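Local coordinates for protein C2 toxin component I (Clostridium botulinum, PDB 2J3X) that serves as the enzymatic component of the binary C2 toxin, an ADP-ribosyltransferase that transfers ADP-ribose to its target, at residues D311-K316 with K360-F365. The protein carries 2 engineered substitutions. Sequence-based numbering, arbitrary orientation.
Sequences DFSFDK and KRRFIF. Engineered in segment 360-365: Arg361 (natural residue Ser).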
# COMPACT_ATOMS: atom_id res chain seq x y z
N ASP A 311 -2.09 17.59 16.60
CA ASP A 311 -1.89 18.32 15.37
C ASP A 311 -0.43 18.32 14.92
O ASP A 311 0.02 19.20 14.18
CB ASP A 311 -2.41 19.77 15.52
CG ASP A 311 -1.78 20.49 16.72
OD1 ASP A 311 -1.33 19.86 17.72
OD2 ASP A 311 -1.79 21.76 16.66
N PHE A 312 0.28 17.28 15.34
CA PHE A 312 1.62 17.02 14.86
C PHE A 312 1.64 17.16 13.34
O PHE A 312 0.79 16.56 12.67
CB PHE A 312 2.04 15.59 15.23
CG PHE A 312 3.43 15.25 14.74
CD1 PHE A 312 3.64 14.77 13.42
CD2 PHE A 312 4.53 15.43 15.57
CE1 PHE A 312 4.92 14.51 12.96
CE2 PHE A 312 5.80 15.16 15.13
CZ PHE A 312 6.02 14.71 13.82
N SER A 313 2.62 17.86 12.79
CA SER A 313 2.67 18.00 11.32
C SER A 313 4.01 17.57 10.78
O SER A 313 5.07 17.86 11.40
CB SER A 313 2.44 19.47 10.92
OG SER A 313 2.62 19.68 9.51
N PHE A 314 3.97 16.99 9.57
CA PHE A 314 5.18 16.65 8.84
C PHE A 314 5.64 17.70 7.83
O PHE A 314 6.60 17.47 7.07
CB PHE A 314 4.94 15.31 8.09
CG PHE A 314 4.91 14.09 8.97
CD1 PHE A 314 6.09 13.58 9.55
CD2 PHE A 314 3.71 13.43 9.19
CE1 PHE A 314 6.08 12.43 10.34
CE2 PHE A 314 3.68 12.27 9.99
CZ PHE A 314 4.91 11.77 10.54
N ASP A 315 4.92 18.82 7.76
CA ASP A 315 5.25 19.85 6.79
C ASP A 315 5.95 21.03 7.44
O ASP A 315 5.64 21.36 8.59
CB ASP A 315 3.96 20.33 6.16
CG ASP A 315 3.39 19.27 5.21
OD1 ASP A 315 4.10 18.96 4.23
OD2 ASP A 315 2.30 18.76 5.50
N LYS A 316 6.83 21.66 6.66
CA LYS A 316 7.51 22.90 7.09
C LYS A 316 7.45 23.91 5.93
O LYS A 316 7.13 23.56 4.79
CB LYS A 316 8.96 22.59 7.50
CG LYS A 316 9.82 22.09 6.36
CD LYS A 316 11.28 21.76 6.74
CE LYS A 316 12.10 21.53 5.45
NZ LYS A 316 13.62 21.42 5.64
N LYS A 360 -7.92 15.26 6.64
CA LYS A 360 -6.81 16.01 7.23
C LYS A 360 -6.12 15.26 8.35
O LYS A 360 -5.26 15.83 9.04
CB LYS A 360 -7.30 17.36 7.75
CG LYS A 360 -7.82 18.24 6.60
CD LYS A 360 -8.22 19.60 7.14
CE LYS A 360 -9.19 20.28 6.18
NZ LYS A 360 -9.52 21.63 6.72
N ARG A 361 -6.46 13.99 8.56
CA ARG A 361 -5.72 13.17 9.53
C ARG A 361 -4.53 12.54 8.81
O ARG A 361 -4.71 11.90 7.76
CB ARG A 361 -6.63 12.09 10.08
CG ARG A 361 -7.82 12.71 10.87
CD ARG A 361 -8.50 11.59 11.55
NE ARG A 361 -9.67 12.02 12.31
CZ ARG A 361 -10.44 11.17 12.98
NH1 ARG A 361 -10.15 9.87 12.97
NH2 ARG A 361 -11.51 11.62 13.65
N ARG A 362 -3.32 12.75 9.35
CA ARG A 362 -2.05 12.43 8.63
C ARG A 362 -1.63 10.97 8.74
O ARG A 362 -0.72 10.52 8.01
CB ARG A 362 -0.92 13.32 9.22
CG ARG A 362 -1.17 14.81 8.96
CD ARG A 362 -0.19 15.63 9.81
NE ARG A 362 -0.32 17.07 9.50
CZ ARG A 362 -1.24 17.88 10.02
NH1 ARG A 362 -2.15 17.45 10.87
NH2 ARG A 362 -1.22 19.15 9.68
N PHE A 363 -2.21 10.23 9.68
CA PHE A 363 -1.68 8.88 9.97
C PHE A 363 -2.68 7.84 9.42
O PHE A 363 -3.72 7.60 10.01
CB PHE A 363 -1.38 8.70 11.47
CG PHE A 363 -0.39 9.72 11.99
CD1 PHE A 363 -0.83 10.98 12.45
CD2 PHE A 363 0.97 9.45 11.99
CE1 PHE A 363 0.07 11.95 12.92
CE2 PHE A 363 1.92 10.42 12.46
CZ PHE A 363 1.45 11.70 12.94
N ILE A 364 -2.34 7.28 8.25
CA ILE A 364 -3.31 6.45 7.53
C ILE A 364 -2.95 4.99 7.79
O ILE A 364 -2.01 4.51 7.20
CB ILE A 364 -3.22 6.71 6.03
CG1 ILE A 364 -3.36 8.21 5.67
CG2 ILE A 364 -4.23 5.80 5.26
CD1 ILE A 364 -2.62 8.60 4.33
N PHE A 365 -3.70 4.30 8.63
CA PHE A 365 -3.47 2.87 8.83
C PHE A 365 -4.04 2.12 7.66
O PHE A 365 -5.23 2.26 7.36
CB PHE A 365 -4.05 2.32 10.10
CG PHE A 365 -3.19 2.62 11.31
CD1 PHE A 365 -2.12 1.80 11.63
CD2 PHE A 365 -3.44 3.76 12.07
CE1 PHE A 365 -1.32 2.08 12.78
CE2 PHE A 365 -2.63 4.03 13.21
CZ PHE A 365 -1.57 3.18 13.53
O HOH W 1 1.85 16.92 7.46
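Arg362 sets one guanidinium face against the carbonyl of Phe312, with Ser313 CA close by, without a direct hydrogen bond; instead one water ties it to the backbone N of Phe314 and the carboxylate of Asp315. That water accepts from Arg362 NE, in the guanidinium plane, at 3.0 Å, accepts again from the backbone N of Phe314, and donates to Asp315 OD2 at 2.7 Å. Three polar groups are thus joined through one oxygen, and the carboxylate, whose OD2 stays 5.1 Å from Arg362 NE, probably feels the opposite charge without pairing directly. Phe312 O lies over one guanidinium face, 3.4 Å from Arg362 NE but at a poor angle for a bond, and 3.2 Å from Arg362 CD. The arginine chain runs extended from CG to NE, and chi4 of 83° turns CZ out of that line. Arg362 NH2 lies 3.9 Å from Ser313 CB. Ser313 OG meanwhile accepts from the backbone N of Asp315 (N-H...O angle 167°), an ST turn next to the water-binding N of Phe314.

Beside this polar part, the rings meet. Phe363 brings CE2 to within 3.6 Å of Phe314 CE2, at the edge of the Phe314 ring, with the planes oblique at 56°, and its CZ meets Phe312 CD1. Phe312 CE1 sits over the centre of the Phe314 ring, so the three phenylalanines form one cluster; Phe306 and Phe332 also meet the Phe363 ring. Phe363 opens strand 363-369, paired with strands 295-301 and 414-426; the contact therefore packs the loop leading into hairpin 315-324 against the start of an inner strand of the five-stranded mixed sheet, in the second ADP-ribosyltransferase exoenzyme family region of the chain.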